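Uronate isomerase (Caulobacter crescentus, PDB 2Q01) catalyses the reversible isomerisation of D-glucuronate to D-fructuronate and of D-galacturonate to D-tagaturonate, in pentose and glucuronate interconversion. Local coordinates at residues T248-G253 with L304-H309; M295-L300 with T347-D352; T336-A341 with R369-L374; L355-F360 with P379-G384; G408-V413 with Y463-K468. All coordinates share one frame; numbering follows the deposited sequence.

Contact 1: residues T248-G253 with L304-H309; sequences TSSDHG and LVMQIH
Two neighbouring parallel strands, 249-252 and 305-308, pair here as the first two strands of the four-stranded parallel sheet, in the buried interior of the chain. Their axes approach to 4.6 Å, with Ser-249 opposite Val-305 and His-252 opposite Ile-308. The backbone ladder alternates between the strands, and its shortest rung runs from Ser-250 N to Val-305 O at 2.7 Å, nearly along the C=O axis. The face bearing Ser-250, His-252 and Met-306 lies against helix 281-302. There His-252 NE2 and Ser-250 OG are hydrogen-bonded at 2.7 Å, and either could be the donor, while Met-306 CG packs on NE2 at 3.5 Å. On the other face Asp-251, its CG anti to the backbone N (chi1 -175°), presents the syn lone pair of OD1 to His-309 ND1 at 2.5 Å. The oxygen lies near the imidazole plane, although carboxylate and ring are turned 82° apart. OD2 forms a salt bridge with Arg-198. An alanine in place of Asp-251 would remove both oxygens and would probably loosen the orientation of the His-309 ring and of Arg-198. Adjacent parallel strands backed by a helix are the arrangement of a TIM barrel, this superfamily's fold, whose active sites lie at the C-terminal strand ends.

Contact 2: residues M295-L300 with T347-D352; sequences MAKMSL and TRLGND
A regular helical turn in 295-300, with Leu-300 N bonded to Ala-296 O, faces the C-terminal part of helix 343-349 and the type I beta turn from Leu-349 to Asp-352; the nearest CA atoms, those of Ala-296 and Leu-349, are 8.2 Å apart. No hydrogen bond crosses this gap, so side chains alone bridge it. Leu-349 carries the apolar part, with CG anti to its carbonyl carbon and its two methyl branches turned to different neighbours. Its CD2 meets Leu-300 CD2 tip to tip at 3.7 Å. Its CD1 lies 4.1 Å from Ala-296 CB and also touches Lys-297 CG. Beneath this group Leu-355 packs on Ala-296, Leu-300 and Leu-349 alike. At the more exposed margin the Lys-297 chain, bent at chi3 (-93°), crosses the extended Arg-348 chain at about a right angle. Lys-297 CD comes within 3.5 Å of Arg-348 NE, and Lys-297 NZ sits over one guanidinium face, offset toward its rim. The like charges, NZ and Arg-348 NH2, are 3.9 Å apart; a salt bridge from Arg-348 NH1 to Asp-261 would be expected to offset their repulsion. Asp-352, salt-bridged to Arg-354 through OD2, has its OD1 in loose contact with Leu-300 CD1, at 4.2 Å. Helices 281-302 and 343-349 precede strands 305-308 and 357-359 respectively, so the contact joins adjacent members of a helical layer outside parallel strands, as in a TIM barrel.

Contact 3: residues T336-A341 with R369-L374; sequences TEYVDA and RELAPL
Glu-370 leaves its helix with CG anti to the carbonyl carbon and then runs on extended (chi2 -168°) toward the loop 336-341. Its CB, CG and CD in turn pass along Val-339 CG2, the closest of these being CD at 3.6 Å. At the tip the two oxygens part company. OE1 accepts the backbone N-H of Tyr-338 through its syn lone pair, with OE1 2.8 Å from N and a bent N-H...O angle of 140°. The same oxygen lies at the edge of the Tyr-338 ring, the carboxylate standing 87° to the ring plane. OE2 turns back to its neighbour in sequence, forming a salt bridge with Arg-369 NH1 at 2.8 Å, and this is likely to ease the proximity of the Glu-337 carboxylate. Helix 366-375, which includes a wider pi-type turn at 369-371, is the helix of the beta-alpha-beta unit linking strands 357-359 and 381-383. From the next position on it, Leu-371 places CD2 directly above the centre of the Tyr-338 ring, 3.7 Å from the centroid, a CH-pi contact. Leu-374 CD1 meets Tyr-338 CB at 4.0 Å, while Tyr-338 OH is hydrogen-bonded to Phe-360 O. Glu-337 meanwhile folds over its own loop, OE1 accepting from Asp-340 N and OE2 from Ala-341 N. At the subunit interface, Arg-369 NE forms a salt bridge with Asp-363 of the second subunit.

Contact 4: residues L355-F360 with P379-G384; sequences LSIILF and PVLKLG. With K (potassium ion), chain E.
Leu-381 O binds the potassium ion at 2.6 Å, and water 3 takes a further place in its shell. That water donates to Pro-379 O and accepts from Lys-382 NZ, whose chain bends at chi2 (92°) to arrive there. Ala-375 O, Tyr-378 O, Asn-411 OD1 and Ser-75 O of the second subunit complete the site, so the ion spans the subunit interface. Next come four backbone bonds between the parallel strands: Ile-357 N to Val-380 O, Lys-382 N to Ile-357 O, Leu-359 N to Lys-382 O and Gly-384 N to Leu-359 O. Three are nearly straight at hydrogen, whereas Lys-382 N meets Ile-357 O at 132°. Beyond the last rung, water 2 donates to both Leu-359 O and Gly-384 O, each at 2.7 Å. With helix 366-375 between them, the strands form a beta-alpha-beta crossover of the TIM barrel. Leu-381, Ile-357 and Leu-359 share the face of the sheet turned to the helices; Leu-381 CD1 lies alongside Ile-357 CB, and Leu-381 CG meets Leu-359 CD1 at 3.8 Å. At the other end of the pairing Val-380 CG1 packs on Leu-355 CB at 3.9 Å. Gly-384 CA sits over one face of Phe-360, 3.8 Å from the ring centroid, and a CB on Gly-384 would run into Phe-360 CZ. An alanine replacing Phe-360 would remove this CH-pi contact and the stack with His-309, and would probably loosen the packing around Gly-384. The Ile-358 methyl CG2 approaches Gly-384 N at 3.6 Å.

Contact 5: residues G408-V413 with Y463-K468; sequences GFYNTV and YNLPKK. With K (potassium ion), chain E.
One face of the Tyr-410 ring is overlain by Phe-409 CB, 4.2 Å above the plane and displaced toward the rim, and Tyr-108 of the second subunit meets the ring in an edge-to-face arrangement. Leu-465 reaches the same ring obliquely, its CD2 4.0 Å from Tyr-410 CD2. On the helix, the Tyr-463 ring has Asn-464 OD1 at its edge, in plane, and its OH accepts a bond from Lys-467 NZ. Leu-465 is the main bridge, since its CD2 also touches Phe-409 O at 3.7 Å. That carbonyl is already gripped twice, by Thr-412 N and by Thr-412 OG1, the hydroxyl lying 2.7 Å away and above the carbonyl plane. Phe-409 to Thr-412 form a type I beta turn, entered through Gly-408 with positive phi (77°) just after helix 393-407. The turn directs Asn-411 OD1 to the potassium ion at 2.7 Å, and its ND2 bonds back to Ala-407 O. OD1 also accepts from Gln-76 of the second subunit, tying the loop to the interface. Farther along, Val-413 O receives a CA-H...O contact from Pro-466, with CA 3.4 Å from the oxygen, where helix 451-469 is kinked.

Overall arrangement
From the N terminus, contact 1 closes a largely helical loop by pairing strands 249-252 and 305-308. Contact 2 opens on helix 281-302 before contact 1 has closed, so the two cross. Contact 3 opens at 336-341 before contact 2 closes at 347-352, and contact 4 opens before contact 3 closes; these pairs cross too, and none is enclosed by another. Contact 5 follows in series, bringing the loop after helix 393-407 to helix 451-469. Contacts 1 and 4 share one sheet through Met-306 and Ile-358, contacts 2 and 3 add outer helices and loop, and contacts 4 and 5 share the potassium ion. Contacts 2 to 5 all touch the second subunit.

Contact 1: residues T248-G253 with L304-H309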
# COMPACT_ATOMS: atom_id res chain seq x y z
N THR B 248 22.95 20.20 -14.36
CA THR B 248 23.60 18.94 -14.01
C THR B 248 22.62 17.79 -14.19
O THR B 248 22.99 16.62 -14.08
CB THR B 248 24.10 18.94 -12.54
OG1 THR B 248 22.99 19.13 -11.65
CG2 THR B 248 25.14 20.03 -12.29
N SER B 249 21.37 18.13 -14.50
CA SER B 249 20.31 17.14 -14.57
C SER B 249 19.40 17.26 -15.78
O SER B 249 19.30 18.31 -16.41
CB SER B 249 19.49 17.16 -13.28
OG SER B 249 18.60 16.05 -13.23
N SER B 250 18.75 16.15 -16.12
CA SER B 250 17.69 16.15 -17.11
C SER B 250 16.42 15.61 -16.45
O SER B 250 16.49 14.96 -15.40
CB SER B 250 18.07 15.35 -18.36
OG SER B 250 17.75 13.98 -18.23
N ASP B 251 15.26 15.90 -17.03
CA ASP B 251 13.98 15.51 -16.42
C ASP B 251 12.99 14.98 -17.46
O ASP B 251 12.86 15.54 -18.54
CB ASP B 251 13.38 16.69 -15.65
CG ASP B 251 12.11 16.32 -14.91
OD1 ASP B 251 12.00 15.16 -14.46
OD2 ASP B 251 11.22 17.19 -14.76
N HIS B 252 12.30 13.89 -17.13
CA HIS B 252 11.42 13.19 -18.06
C HIS B 252 10.08 12.82 -17.43
O HIS B 252 9.99 11.87 -16.66
CB HIS B 252 12.12 11.96 -18.63
CG HIS B 252 13.52 12.24 -19.09
ND1 HIS B 252 13.79 12.77 -20.33
CD2 HIS B 252 14.71 12.15 -18.45
CE1 HIS B 252 15.09 12.96 -20.45
NE2 HIS B 252 15.67 12.59 -19.32
N GLY B 253 9.04 13.58 -17.77
CA GLY B 253 7.69 13.32 -17.28
C GLY B 253 6.85 12.58 -18.31
O GLY B 253 6.01 13.17 -18.98
N LEU B 304 24.92 14.31 -17.67
CA LEU B 304 23.63 14.75 -17.16
C LEU B 304 22.92 13.66 -16.37
O LEU B 304 22.65 12.58 -16.88
CB LEU B 304 22.74 15.25 -18.29
CG LEU B 304 22.30 16.72 -18.27
CD1 LEU B 304 23.42 17.62 -17.82
CD2 LEU B 304 21.78 17.13 -19.63
N VAL B 305 22.62 13.96 -15.11
CA VAL B 305 21.88 13.06 -14.23
C VAL B 305 20.42 13.00 -14.68
O VAL B 305 19.78 14.02 -14.88
CB VAL B 305 22.00 13.49 -12.75
CG1 VAL B 305 21.02 12.74 -11.90
CG2 VAL B 305 23.41 13.26 -12.24
N MET B 306 19.90 11.79 -14.84
CA MET B 306 18.63 11.61 -15.50
C MET B 306 17.51 11.34 -14.49
O MET B 306 17.50 10.32 -13.83
CB MET B 306 18.76 10.44 -16.47
CG MET B 306 17.74 10.39 -17.54
SD MET B 306 18.22 9.06 -18.65
CE MET B 306 16.68 8.17 -18.67
N GLN B 307 16.56 12.27 -14.39
CA GLN B 307 15.41 12.07 -13.52
C GLN B 307 14.19 11.57 -14.28
O GLN B 307 13.72 12.21 -15.23
CB GLN B 307 15.04 13.36 -12.79
CG GLN B 307 16.19 14.04 -12.07
CD GLN B 307 15.79 15.39 -11.52
OE1 GLN B 307 15.96 16.42 -12.17
NE2 GLN B 307 15.24 15.39 -10.31
N ILE B 308 13.65 10.43 -13.87
CA ILE B 308 12.41 9.93 -14.44
C ILE B 308 11.24 10.16 -13.47
O ILE B 308 11.22 9.65 -12.35
CB ILE B 308 12.53 8.45 -14.87
CG1 ILE B 308 13.70 8.28 -15.85
CG2 ILE B 308 11.22 7.96 -15.51
CD1 ILE B 308 14.11 6.84 -16.10
N HIS B 309 10.28 10.97 -13.94
CA HIS B 309 9.04 11.30 -13.23
C HIS B 309 7.82 10.71 -13.94
O HIS B 309 7.07 11.44 -14.60
CB HIS B 309 8.87 12.82 -13.21
CG HIS B 309 9.66 13.52 -12.15
ND1 HIS B 309 10.85 14.16 -12.42
CD2 HIS B 309 9.42 13.71 -10.83
CE1 HIS B 309 11.32 14.70 -11.31
NE2 HIS B 309 10.47 14.44 -10.33

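Contact 2: residues M295-L300 with T347-D352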
# COMPACT_ATOMS: atom_id res chain seq x y z
N MET B 295 18.54 9.31 -24.23
CA MET B 295 19.00 10.36 -23.32
C MET B 295 20.06 9.84 -22.35
O MET B 295 20.92 10.60 -21.91
CB MET B 295 17.84 10.97 -22.52
CG MET B 295 16.80 11.76 -23.31
SD MET B 295 17.32 13.37 -23.91
CE MET B 295 17.60 13.02 -25.64
N ALA B 296 19.96 8.56 -22.00
CA ALA B 296 20.91 7.91 -21.11
C ALA B 296 22.23 7.64 -21.81
O ALA B 296 23.28 7.70 -21.19
CB ALA B 296 20.33 6.62 -20.60
N LYS B 297 22.15 7.34 -23.11
CA LYS B 297 23.33 7.19 -23.96
C LYS B 297 24.08 8.51 -24.18
O LYS B 297 25.30 8.51 -24.37
CB LYS B 297 22.92 6.60 -25.32
CG LYS B 297 22.61 5.11 -25.28
CD LYS B 297 22.58 4.49 -26.67
CE LYS B 297 21.19 4.48 -27.25
NZ LYS B 297 21.17 3.84 -28.60
N MET B 298 23.34 9.62 -24.16
CA MET B 298 23.94 10.95 -24.23
C MET B 298 24.57 11.31 -22.89
O MET B 298 25.62 11.95 -22.85
CB MET B 298 22.90 12.01 -24.61
CG MET B 298 22.56 12.06 -26.09
SD MET B 298 21.20 13.19 -26.42
CE MET B 298 20.62 12.52 -27.98
N SER B 299 23.92 10.89 -21.80
CA SER B 299 24.40 11.12 -20.43
C SER B 299 25.72 10.42 -20.14
O SER B 299 26.49 10.87 -19.29
CB SER B 299 23.35 10.66 -19.43
OG SER B 299 22.31 11.61 -19.31
N LEU B 300 25.96 9.32 -20.86
CA LEU B 300 27.25 8.63 -20.83
C LEU B 300 28.39 9.53 -21.28
O LEU B 300 29.52 9.38 -20.83
CB LEU B 300 27.18 7.42 -21.74
CG LEU B 300 27.03 6.00 -21.20
CD1 LEU B 300 25.95 5.87 -20.14
CD2 LEU B 300 26.75 5.10 -22.37
N THR B 347 19.47 -3.55 -19.06
CA THR B 347 20.21 -4.63 -19.71
C THR B 347 21.37 -4.02 -20.50
O THR B 347 22.47 -4.57 -20.53
CB THR B 347 19.29 -5.47 -20.62
OG1 THR B 347 18.21 -5.98 -19.83
CG2 THR B 347 20.04 -6.65 -21.24
N ARG B 348 21.11 -2.88 -21.13
CA ARG B 348 22.14 -2.19 -21.90
C ARG B 348 23.13 -1.47 -21.01
O ARG B 348 24.34 -1.65 -21.15
CB ARG B 348 21.49 -1.22 -22.89
CG ARG B 348 22.48 -0.61 -23.88
CD ARG B 348 21.91 0.62 -24.58
NE ARG B 348 22.88 1.18 -25.52
CZ ARG B 348 23.04 0.77 -26.78
NH1 ARG B 348 22.31 -0.22 -27.28
NH2 ARG B 348 23.95 1.35 -27.55
N LEU B 349 22.62 -0.67 -20.07
CA LEU B 349 23.43 0.31 -19.35
C LEU B 349 23.35 0.27 -17.82
O LEU B 349 23.83 1.19 -17.16
CB LEU B 349 23.07 1.71 -19.82
CG LEU B 349 23.31 2.08 -21.29
CD1 LEU B 349 22.69 3.42 -21.62
CD2 LEU B 349 24.79 2.07 -21.62
N GLY B 350 22.78 -0.79 -17.25
CA GLY B 350 22.54 -0.85 -15.80
C GLY B 350 23.77 -0.95 -14.92
O GLY B 350 23.72 -0.57 -13.76
N ASN B 351 24.86 -1.47 -15.47
CA ASN B 351 26.10 -1.67 -14.73
C ASN B 351 27.20 -0.69 -15.14
O ASN B 351 28.37 -0.89 -14.81
CB ASN B 351 26.59 -3.12 -14.89
CG ASN B 351 25.49 -4.15 -14.65
OD1 ASN B 351 25.22 -5.00 -15.49
ND2 ASN B 351 24.85 -4.07 -13.48
N ASP B 352 26.82 0.37 -15.84
CA ASP B 352 27.76 1.39 -16.29
C ASP B 352 28.06 2.40 -15.17
O ASP B 352 27.13 2.90 -14.53
CB ASP B 352 27.21 2.12 -17.52
CG ASP B 352 28.28 2.85 -18.31
OD1 ASP B 352 28.78 3.88 -17.83
OD2 ASP B 352 28.61 2.40 -19.43

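Contact 3: residues T336-A341 with R369-L374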
# COMPACT_ATOMS: atom_id res chain seq x y z
N THR B 336 1.67 2.52 -11.67
CA THR B 336 2.93 2.56 -12.42
C THR B 336 3.78 1.29 -12.23
O THR B 336 3.79 0.70 -11.15
CB THR B 336 3.73 3.83 -12.06
OG1 THR B 336 2.85 4.96 -12.06
CG2 THR B 336 4.85 4.10 -13.06
N GLU B 337 4.47 0.89 -13.29
CA GLU B 337 5.28 -0.32 -13.32
C GLU B 337 6.73 0.04 -13.66
O GLU B 337 6.97 0.89 -14.53
CB GLU B 337 4.72 -1.29 -14.37
CG GLU B 337 4.90 -2.77 -14.06
CD GLU B 337 6.29 -3.31 -14.40
OE1 GLU B 337 6.74 -4.24 -13.69
OE2 GLU B 337 6.92 -2.81 -15.36
N TYR B 338 7.69 -0.61 -12.99
CA TYR B 338 9.11 -0.31 -13.18
C TYR B 338 9.95 -1.52 -13.59
O TYR B 338 10.92 -1.37 -14.34
CB TYR B 338 9.71 0.32 -11.91
CG TYR B 338 9.18 1.71 -11.61
CD1 TYR B 338 9.83 2.84 -12.10
CD2 TYR B 338 8.04 1.88 -10.83
CE1 TYR B 338 9.33 4.11 -11.83
CE2 TYR B 338 7.53 3.14 -10.57
CZ TYR B 338 8.18 4.25 -11.06
OH TYR B 338 7.67 5.49 -10.79
N VAL B 339 9.58 -2.71 -13.11
CA VAL B 339 10.41 -3.91 -13.22
C VAL B 339 10.59 -4.40 -14.65
O VAL B 339 11.73 -4.60 -15.11
CB VAL B 339 9.90 -5.06 -12.31
CG1 VAL B 339 10.85 -6.24 -12.31
CG2 VAL B 339 9.74 -4.55 -10.90
N ASP B 340 9.48 -4.59 -15.37
CA ASP B 340 9.53 -4.94 -16.78
C ASP B 340 9.89 -3.72 -17.60
O ASP B 340 10.61 -3.82 -18.60
CB ASP B 340 8.19 -5.50 -17.25
CG ASP B 340 7.95 -6.94 -16.80
OD1 ASP B 340 6.78 -7.38 -16.84
OD2 ASP B 340 8.91 -7.62 -16.39
N ALA B 341 9.40 -2.57 -17.16
CA ALA B 341 9.52 -1.31 -17.88
C ALA B 341 10.97 -0.86 -18.10
O ALA B 341 11.36 -0.56 -19.22
CB ALA B 341 8.71 -0.22 -17.18
N ARG B 369 8.04 -2.62 -3.11
CA ARG B 369 7.89 -3.69 -4.08
C ARG B 369 8.94 -3.63 -5.18
O ARG B 369 9.61 -4.61 -5.44
CB ARG B 369 6.50 -3.69 -4.70
CG ARG B 369 6.10 -5.06 -5.26
CD ARG B 369 5.15 -4.97 -6.44
NE ARG B 369 3.94 -4.22 -6.14
CZ ARG B 369 3.54 -3.13 -6.79
NH1 ARG B 369 4.25 -2.66 -7.81
NH2 ARG B 369 2.42 -2.52 -6.44
N GLU B 370 9.08 -2.47 -5.82
CA GLU B 370 9.86 -2.39 -7.04
C GLU B 370 11.06 -1.47 -6.94
O GLU B 370 12.17 -1.88 -7.27
CB GLU B 370 8.97 -1.96 -8.21
CG GLU B 370 7.70 -2.79 -8.37
CD GLU B 370 6.97 -2.56 -9.67
OE1 GLU B 370 7.36 -1.65 -10.43
OE2 GLU B 370 6.01 -3.31 -9.94
N LEU B 371 10.83 -0.25 -6.47
CA LEU B 371 11.84 0.81 -6.47
C LEU B 371 13.05 0.55 -5.59
O LEU B 371 14.18 0.65 -6.05
CB LEU B 371 11.22 2.16 -6.11
CG LEU B 371 10.29 2.85 -7.11
CD1 LEU B 371 9.83 4.17 -6.51
CD2 LEU B 371 10.99 3.10 -8.44
N ALA B 372 12.81 0.22 -4.32
CA ALA B 372 13.90 -0.08 -3.40
C ALA B 372 14.71 -1.35 -3.77
O ALA B 372 15.94 -1.29 -3.75
CB ALA B 372 13.43 -0.11 -1.94
N PRO B 373 14.03 -2.48 -4.10
CA PRO B 373 14.75 -3.64 -4.67
C PRO B 373 15.62 -3.34 -5.90
O PRO B 373 16.72 -3.88 -6.01
CB PRO B 373 13.63 -4.60 -5.03
CG PRO B 373 12.58 -4.31 -4.00
CD PRO B 373 12.60 -2.82 -3.92
N LEU B 374 15.12 -2.50 -6.80
CA LEU B 374 15.87 -2.09 -7.98
C LEU B 374 17.04 -1.19 -7.62
O LEU B 374 18.17 -1.39 -8.08
CB LEU B 374 14.96 -1.38 -9.01
CG LEU B 374 14.06 -2.23 -9.92
CD1 LEU B 374 13.09 -1.33 -10.67
CD2 LEU B 374 14.87 -3.06 -10.91
O HOH W 1 1.78 -0.46 -8.96

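Contact 4: residues L355-F360 with P379-G384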
# COMPACT_ATOMS: atom_id res chain seq x y z
N LEU B 355 26.71 6.39 -15.76
CA LEU B 355 25.29 6.71 -15.79
C LEU B 355 24.68 6.87 -14.40
O LEU B 355 24.92 6.05 -13.50
CB LEU B 355 24.51 5.67 -16.61
CG LEU B 355 23.01 5.90 -16.84
CD1 LEU B 355 22.75 7.17 -17.64
CD2 LEU B 355 22.38 4.69 -17.51
N SER B 356 23.89 7.92 -14.23
CA SER B 356 23.19 8.17 -12.99
C SER B 356 21.72 8.47 -13.28
O SER B 356 21.40 9.45 -13.96
CB SER B 356 23.85 9.33 -12.24
OG SER B 356 23.33 9.47 -10.93
N ILE B 357 20.84 7.58 -12.80
CA ILE B 357 19.39 7.74 -12.95
C ILE B 357 18.71 7.89 -11.57
O ILE B 357 19.04 7.18 -10.63
CB ILE B 357 18.77 6.55 -13.75
CG1 ILE B 357 19.49 6.35 -15.09
CG2 ILE B 357 17.28 6.75 -14.00
CD1 ILE B 357 18.99 5.19 -15.90
N ILE B 358 17.77 8.83 -11.46
CA ILE B 358 17.00 9.01 -10.24
C ILE B 358 15.52 8.75 -10.52
O ILE B 358 14.92 9.43 -11.34
CB ILE B 358 17.18 10.43 -9.64
CG1 ILE B 358 18.67 10.76 -9.45
CG2 ILE B 358 16.44 10.54 -8.30
CD1 ILE B 358 18.93 12.16 -8.99
N LEU B 359 14.96 7.74 -9.85
CA LEU B 359 13.58 7.32 -10.08
C LEU B 359 12.61 7.93 -9.07
O LEU B 359 12.87 7.94 -7.86
CB LEU B 359 13.46 5.81 -10.01
CG LEU B 359 14.25 4.93 -10.98
CD1 LEU B 359 14.12 3.49 -10.53
CD2 LEU B 359 13.77 5.11 -12.43
N PHE B 360 11.49 8.42 -9.59
CA PHE B 360 10.43 9.00 -8.78
C PHE B 360 9.18 8.18 -9.03
O PHE B 360 9.12 7.41 -9.99
CB PHE B 360 10.18 10.44 -9.21
CG PHE B 360 11.21 11.41 -8.72
CD1 PHE B 360 12.44 11.51 -9.34
CD2 PHE B 360 10.93 12.22 -7.63
CE1 PHE B 360 13.39 12.41 -8.88
CE2 PHE B 360 11.88 13.13 -7.18
CZ PHE B 360 13.11 13.22 -7.80
N PRO B 379 23.83 -0.22 -9.83
CA PRO B 379 24.77 0.90 -9.65
C PRO B 379 24.25 2.26 -10.13
O PRO B 379 24.60 3.29 -9.56
CB PRO B 379 25.97 0.48 -10.50
CG PRO B 379 25.91 -0.99 -10.51
CD PRO B 379 24.45 -1.32 -10.58
N VAL B 380 23.40 2.25 -11.15
CA VAL B 380 22.96 3.47 -11.82
C VAL B 380 21.71 4.13 -11.22
O VAL B 380 21.44 5.29 -11.50
CB VAL B 380 22.72 3.21 -13.32
CG1 VAL B 380 24.01 2.82 -13.99
CG2 VAL B 380 21.69 2.13 -13.53
N LEU B 381 20.97 3.39 -10.40
CA LEU B 381 19.63 3.81 -9.96
C LEU B 381 19.64 4.41 -8.57
O LEU B 381 20.27 3.88 -7.66
CB LEU B 381 18.69 2.60 -9.97
CG LEU B 381 17.68 2.40 -11.11
CD1 LEU B 381 18.11 3.00 -12.43
CD2 LEU B 381 17.37 0.92 -11.24
N LYS B 382 18.92 5.51 -8.39
CA LYS B 382 18.82 6.14 -7.08
C LYS B 382 17.36 6.51 -6.91
O LYS B 382 16.64 6.62 -7.89
CB LYS B 382 19.68 7.40 -7.05
CG LYS B 382 20.63 7.51 -5.89
CD LYS B 382 21.98 6.93 -6.22
CE LYS B 382 23.08 7.60 -5.42
NZ LYS B 382 24.26 6.71 -5.35
N LEU B 383 16.92 6.69 -5.67
CA LEU B 383 15.52 7.02 -5.41
C LEU B 383 15.30 8.47 -5.07
O LEU B 383 15.99 9.03 -4.23
CB LEU B 383 14.93 6.14 -4.31
CG LEU B 383 14.78 4.67 -4.70
CD1 LEU B 383 14.00 3.93 -3.67
CD2 LEU B 383 14.14 4.52 -6.08
N GLY B 384 14.35 9.09 -5.76
CA GLY B 384 13.98 10.46 -5.49
C GLY B 384 13.02 10.48 -4.33
O GLY B 384 12.43 9.45 -4.01
K K E . 22.02 2.37 -6.52
O HOH W 2 11.58 7.42 -5.56
O HOH W 3 23.99 4.09 -6.67

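Contact 5: residues G408-V413 with Y463-K468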
# COMPACT_ATOMS: atom_id res chain seq x y z
N GLY B 408 18.48 1.45 1.63
CA GLY B 408 19.32 2.20 2.55
C GLY B 408 19.08 3.67 2.37
O GLY B 408 18.10 4.08 1.74
N PHE B 409 19.97 4.49 2.94
CA PHE B 409 19.86 5.94 2.84
C PHE B 409 20.69 6.49 1.69
O PHE B 409 20.40 7.56 1.16
CB PHE B 409 20.32 6.59 4.13
CG PHE B 409 19.38 6.40 5.29
CD1 PHE B 409 18.25 7.19 5.43
CD2 PHE B 409 19.64 5.43 6.25
CE1 PHE B 409 17.38 7.02 6.50
CE2 PHE B 409 18.79 5.25 7.33
CZ PHE B 409 17.66 6.04 7.46
N TYR B 410 21.72 5.75 1.31
CA TYR B 410 22.74 6.26 0.40
C TYR B 410 22.39 5.99 -1.06
O TYR B 410 23.11 6.42 -1.97
CB TYR B 410 24.11 5.71 0.79
CG TYR B 410 24.50 6.11 2.20
CD1 TYR B 410 24.25 5.26 3.28
CD2 TYR B 410 25.09 7.34 2.46
CE1 TYR B 410 24.58 5.63 4.57
CE2 TYR B 410 25.43 7.72 3.76
CZ TYR B 410 25.17 6.86 4.80
OH TYR B 410 25.51 7.21 6.09
N ASN B 411 21.28 5.28 -1.24
CA ASN B 411 20.64 5.08 -2.53
C ASN B 411 19.46 6.04 -2.73
O ASN B 411 18.65 5.85 -3.65
CB ASN B 411 20.15 3.64 -2.64
CG ASN B 411 21.26 2.67 -2.98
OD1 ASN B 411 22.07 2.93 -3.87
ND2 ASN B 411 21.26 1.52 -2.33
N THR B 412 19.35 7.03 -1.86
CA THR B 412 18.37 8.11 -2.01
C THR B 412 19.11 9.43 -2.28
O THR B 412 20.33 9.50 -2.16
CB THR B 412 17.40 8.21 -0.79
OG1 THR B 412 18.08 8.76 0.35
CG2 THR B 412 16.80 6.83 -0.43
N VAL B 413 18.37 10.48 -2.66
CA VAL B 413 19.00 11.73 -3.11
C VAL B 413 18.62 12.95 -2.25
O VAL B 413 18.91 14.09 -2.62
CB VAL B 413 18.71 12.03 -4.62
CG1 VAL B 413 19.16 10.89 -5.49
CG2 VAL B 413 17.22 12.31 -4.87
N TYR B 463 22.18 17.86 3.06
CA TYR B 463 23.14 18.70 2.35
C TYR B 463 24.10 17.93 1.44
O TYR B 463 24.20 18.24 0.25
CB TYR B 463 23.90 19.57 3.37
CG TYR B 463 24.76 20.67 2.77
CD1 TYR B 463 24.23 21.94 2.52
CD2 TYR B 463 26.11 20.46 2.49
CE1 TYR B 463 25.02 22.95 1.97
CE2 TYR B 463 26.90 21.46 1.94
CZ TYR B 463 26.35 22.70 1.69
OH TYR B 463 27.15 23.68 1.16
N ASN B 464 24.81 16.95 1.99
CA ASN B 464 25.89 16.26 1.27
C ASN B 464 25.41 15.32 0.17
O ASN B 464 25.97 15.30 -0.92
CB ASN B 464 26.80 15.50 2.23
CG ASN B 464 27.37 16.39 3.31
OD1 ASN B 464 28.08 17.35 3.03
ND2 ASN B 464 27.06 16.07 4.57
N LEU B 465 24.38 14.54 0.48
CA LEU B 465 23.78 13.59 -0.46
C LEU B 465 23.04 14.21 -1.66
O LEU B 465 23.20 13.70 -2.77
CB LEU B 465 22.93 12.53 0.25
CG LEU B 465 23.57 11.17 0.60
CD1 LEU B 465 25.00 11.24 1.14
CD2 LEU B 465 22.67 10.42 1.58
N PRO B 466 22.22 15.28 -1.47
CA PRO B 466 21.72 16.02 -2.65
C PRO B 466 22.82 16.61 -3.55
O PRO B 466 22.66 16.63 -4.77
CB PRO B 466 20.89 17.15 -2.03
CG PRO B 466 20.50 16.66 -0.69
CD PRO B 466 21.66 15.84 -0.22
N LYS B 467 23.90 17.09 -2.94
CA LYS B 467 25.04 17.62 -3.67
C LYS B 467 25.78 16.56 -4.51
O LYS B 467 26.03 16.79 -5.69
CB LYS B 467 26.02 18.29 -2.72
CG LYS B 467 25.81 19.77 -2.55
CD LYS B 467 26.93 20.33 -1.70
CE LYS B 467 27.15 21.79 -2.00
NZ LYS B 467 28.37 22.32 -1.34
N LYS B 468 26.12 15.43 -3.90
CA LYS B 468 26.81 14.35 -4.63
C LYS B 468 25.98 13.82 -5.79
O LYS B 468 26.49 13.69 -6.90
CB LYS B 468 27.21 13.21 -3.70
CG LYS B 468 28.64 13.33 -3.19
CD LYS B 468 29.09 12.10 -2.40
CE LYS B 468 30.50 12.32 -1.84
NZ LYS B 468 30.94 11.23 -0.93
K K E . 22.02 2.37 -6.52
O HOH W 3 23.99 4.09 -6.67